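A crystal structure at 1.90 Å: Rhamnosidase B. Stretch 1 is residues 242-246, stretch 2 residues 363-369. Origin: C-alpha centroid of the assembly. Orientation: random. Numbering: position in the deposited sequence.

Stretch 1 (242-246) YCGYV
Stretch 2, residues 363-369: DYRALPE

How do the two backbones meet? Residues 363-369 belong to a helix that enters from earlier in the chain and runs on beyond the stretch; Leu367 N donates to Asp363 O at 2.8 Å, but the nitrogens of Pro368 and Glu369 have no bond to the preceding turn, and the helix kinks there. Proline has no amide hydrogen to give, which suits the break. Stretch 1 is extended, with Tyr245 and Val246 in a strand that continues onward. Gly244 and Tyr364 are the nearest pair in the backbone register, their CA atoms 6.8 Å apart, and the contact buries 273 Å² counting both sides. Gly244 takes phi/psi of 164/-170, where a CB would be jammed against the carbonyl oxygen of Cys243; the backbone itself calls for glycine.

Which polar bond crosses the contact? Tyr245 OH donates to the backbone oxygen Tyr364 O, the two atoms 2.6 Å apart. The CA-to-CB bond of Tyr245 points toward the helix, and chi1 of -52° (m) with chi2 of 80° carries the phenol across to the carbonyl. Tyrosine suits the place because its ring packs against the apolar atoms of Tyr364 and Leu367 while its hydroxyl reaches the carbonyl. The hydroxyl's position is less certain than the rest, since Tyr245 OH sits too close to Pro368 CG, at 2.8 Å.

How are sulfur and aromatic rings arranged? Cys243, with chi1 at 179° (t) and its CA-to-CB bond toward the helix, places SG over one face of the Tyr364 ring, 3.5 Å from the ring centroid and 14° off the ring normal. Its small, polarizable thiol can settle closely on that flat surface. The CB of Tyr364 leaves sideways, yet chi1 of 164° (t) and chi2 of -110° bring the ring nearer to stretch 1. The rings of Tyr245 and Tyr364 meet obliquely, centroids 5.3 Å apart and planes at 37°, with Tyr245 CE1 3.5 Å from Tyr364 CD2.

What apolar packing completes the contact? Leu367, its CA-to-CB bond toward stretch 1, uses chi1 of -175° (t) and chi2 of 42° (p) to set CD2 4.0 Å from Tyr245 CE1. Pro368, with a C-gamma exo ring and its CA-to-CB bond sideways, brings CG 3.5 Å from Tyr245 CZ. These hydrocarbon groups, like Cys243 and both contacting tyrosines, are buried, while Arg365 and Ala366 direct their CA-to-CB bonds away and remain exposed.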

ATOM      1  N   TYR A 242      11.027  21.461  -4.213  1.00 23.01           N
ATOM      2  CA  TYR A 242      10.824  22.693  -4.953  1.00 24.20           C
ATOM      3  C   TYR A 242      10.777  23.865  -4.001  1.00 23.56           C
ATOM      4  O   TYR A 242      10.459  23.717  -2.822  1.00 23.14           O
ATOM      5  CB  TYR A 242       9.537  22.644  -5.797  1.00 23.95           C
ATOM      6  CG  TYR A 242       8.321  22.082  -5.096  1.00 24.30           C
ATOM      7  CD1 TYR A 242       7.878  20.783  -5.363  1.00 25.67           C
ATOM      8  CD2 TYR A 242       7.615  22.841  -4.161  1.00 24.62           C
ATOM      9  CE1 TYR A 242       6.759  20.253  -4.712  1.00 22.73           C
ATOM     10  CE2 TYR A 242       6.499  22.319  -3.507  1.00 24.53           C
ATOM     11  CZ  TYR A 242       6.080  21.023  -3.788  1.00 23.90           C
ATOM     12  OH  TYR A 242       4.983  20.501  -3.133  1.00 25.09           O
ATOM     13  N   CYS A 243      11.111  25.035  -4.530  1.00 24.91           N
ATOM     14  CA  CYS A 243      11.128  26.262  -3.756  1.00 23.63           C
ATOM     15  C   CYS A 243      10.156  27.239  -4.407  1.00 24.23           C
ATOM     16  O   CYS A 243      10.246  27.505  -5.601  1.00 25.24           O
ATOM     17  CB  CYS A 243      12.540  26.849  -3.764  1.00 26.44           C
ATOM     18  SG  CYS A 243      12.708  28.401  -2.872  1.00 28.54           S
ATOM     19  N   GLY A 244       9.223  27.765  -3.624  1.00 24.71           N
ATOM     20  CA  GLY A 244       8.260  28.697  -4.175  1.00 25.19           C
ATOM     21  C   GLY A 244       7.058  28.904  -3.280  1.00 25.71           C
ATOM     22  O   GLY A 244       7.044  28.465  -2.126  1.00 26.32           O
ATOM     23  N   TYR A 245       6.042  29.576  -3.814  1.00 24.83           N
ATOM     24  CA  TYR A 245       4.829  29.855  -3.052  1.00 25.25           C
ATOM     25  C   TYR A 245       3.570  29.586  -3.856  1.00 24.44           C
ATOM     26  O   TYR A 245       3.611  29.387  -5.068  1.00 25.62           O
ATOM     27  CB  TYR A 245       4.749  31.330  -2.643  1.00 25.99           C
ATOM     28  CG  TYR A 245       5.948  31.906  -1.938  1.00 24.83           C
ATOM     29  CD1 TYR A 245       7.079  32.303  -2.649  1.00 25.64           C
ATOM     30  CD2 TYR A 245       5.938  32.084  -0.557  1.00 25.54           C
ATOM     31  CE1 TYR A 245       8.174  32.870  -1.995  1.00 25.46           C
ATOM     32  CE2 TYR A 245       7.022  32.647   0.105  1.00 26.16           C
ATOM     33  CZ  TYR A 245       8.134  33.036  -0.619  1.00 25.68           C
ATOM     34  OH  TYR A 245       9.207  33.581   0.045  1.00 25.42           O
ATOM     35  N   VAL A 246       2.448  29.583  -3.150  1.00 25.75           N
ATOM     36  CA  VAL A 246       1.144  29.457  -3.776  1.00 26.04           C
ATOM     37  C   VAL A 246       0.594  30.845  -3.500  1.00 25.57           C
ATOM     38  O   VAL A 246       0.729  31.348  -2.384  1.00 23.33           O
ATOM     39  CB  VAL A 246       0.239  28.420  -3.084  1.00 27.75           C
ATOM     40  CG1 VAL A 246      -1.218  28.664  -3.484  1.00 28.19           C
ATOM     41  CG2 VAL A 246       0.653  27.018  -3.494  1.00 27.05           C
ATOM     42  N   ASP A 363      15.152  36.361  -4.784  1.00 33.67           N
ATOM     43  CA  ASP A 363      13.756  36.732  -4.950  1.00 34.29           C
ATOM     44  C   ASP A 363      12.869  35.956  -3.985  1.00 34.01           C
ATOM     45  O   ASP A 363      11.911  36.498  -3.436  1.00 33.97           O
ATOM     46  CB  ASP A 363      13.317  36.513  -6.397  1.00 34.46           C
ATOM     47  CG  ASP A 363      14.017  37.455  -7.360  1.00 36.01           C
ATOM     48  OD1 ASP A 363      14.165  38.645  -7.013  1.00 36.72           O
ATOM     49  OD2 ASP A 363      14.411  37.015  -8.459  1.00 37.39           O
ATOM     50  N   TYR A 364      13.196  34.687  -3.769  1.00 32.93           N
ATOM     51  CA  TYR A 364      12.425  33.868  -2.848  1.00 32.50           C
ATOM     52  C   TYR A 364      12.474  34.469  -1.447  1.00 32.27           C
ATOM     53  O   TYR A 364      11.463  34.524  -0.752  1.00 30.76           O
ATOM     54  CB  TYR A 364      12.975  32.437  -2.821  1.00 32.38           C
ATOM     55  CG  TYR A 364      12.501  31.617  -1.637  1.00 32.16           C
ATOM     56  CD1 TYR A 364      13.384  31.257  -0.615  1.00 31.86           C
ATOM     57  CD2 TYR A 364      11.170  31.216  -1.528  1.00 31.45           C
ATOM     58  CE1 TYR A 364      12.952  30.517   0.486  1.00 29.87           C
ATOM     59  CE2 TYR A 364      10.727  30.477  -0.432  1.00 31.51           C
ATOM     60  CZ  TYR A 364      11.621  30.132   0.570  1.00 32.42           C
ATOM     61  OH  TYR A 364      11.184  29.402   1.652  1.00 30.23           O
ATOM     62  N   ARG A 365      13.652  34.942  -1.048  1.00 32.56           N
ATOM     63  CA  ARG A 365      13.842  35.525   0.280  1.00 34.58           C
ATOM     64  C   ARG A 365      13.220  36.903   0.491  1.00 34.37           C
ATOM     65  O   ARG A 365      12.778  37.228   1.592  1.00 35.84           O
ATOM     66  CB  ARG A 365      15.336  35.601   0.605  1.00 36.22           C
ATOM     67  CG  ARG A 365      16.002  34.253   0.811  1.00 39.02           C
ATOM     68  CD  ARG A 365      15.474  33.561   2.056  1.00 40.70           C
ATOM     69  NE  ARG A 365      16.107  32.260   2.263  1.00 44.62           N
ATOM     70  CZ  ARG A 365      15.888  31.477   3.315  1.00 44.87           C
ATOM     71  NH1 ARG A 365      15.047  31.862   4.266  1.00 45.92           N
ATOM     72  NH2 ARG A 365      16.513  30.312   3.419  1.00 45.57           N
ATOM     73  N   ALA A 366      13.191  37.716  -0.556  1.00 35.65           N
ATOM     74  CA  ALA A 366      12.640  39.064  -0.445  1.00 36.56           C
ATOM     75  C   ALA A 366      11.146  39.134  -0.731  1.00 36.82           C
ATOM     76  O   ALA A 366      10.409  39.850  -0.056  1.00 35.85           O
ATOM     77  CB  ALA A 366      13.385  40.001  -1.391  1.00 36.46           C
ATOM     78  N   LEU A 367      10.715  38.373  -1.731  1.00 38.56           N
ATOM     79  CA  LEU A 367       9.327  38.351  -2.181  1.00 40.73           C
ATOM     80  C   LEU A 367       8.206  38.538  -1.163  1.00 41.80           C
ATOM     81  O   LEU A 367       7.393  39.457  -1.298  1.00 43.40           O
ATOM     82  CB  LEU A 367       9.068  37.076  -2.987  1.00 40.97           C
ATOM     83  CG  LEU A 367       7.693  36.934  -3.639  1.00 41.82           C
ATOM     84  CD1 LEU A 367       7.248  38.247  -4.253  1.00 42.40           C
ATOM     85  CD2 LEU A 367       7.766  35.848  -4.695  1.00 42.91           C
ATOM     86  N   PRO A 368       8.138  37.683  -0.131  1.00 41.50           N
ATOM     87  CA  PRO A 368       7.063  37.836   0.854  1.00 40.72           C
ATOM     88  C   PRO A 368       6.796  39.279   1.275  1.00 40.83           C
ATOM     89  O   PRO A 368       5.724  39.825   1.014  1.00 40.99           O
ATOM     90  CB  PRO A 368       7.541  36.973   2.016  1.00 40.82           C
ATOM     91  CG  PRO A 368       8.280  35.887   1.326  1.00 42.45           C
ATOM     92  CD  PRO A 368       9.094  36.652   0.304  1.00 41.15           C
ATOM     93  N   GLU A 369       7.779  39.894   1.919  1.00 40.25           N
ATOM     94  CA  GLU A 369       7.641  41.264   2.389  1.00 40.96           C
ATOM     95  C   GLU A 369       7.767  42.318   1.286  1.00 40.02           C
ATOM     96  O   GLU A 369       7.264  43.430   1.427  1.00 40.91           O
ATOM     97  CB  GLU A 369       8.669  41.540   3.491  1.00 42.27           C
ATOM     98  CG  GLU A 369       8.386  40.831   4.821  1.00 45.71           C
ATOM     99  CD  GLU A 369       8.654  39.327   4.789  1.00 48.17           C
ATOM    100  OE1 GLU A 369       8.366  38.651   5.802  1.00 47.83           O
ATOM    101  OE2 GLU A 369       9.157  38.820   3.762  1.00 49.02           O
TER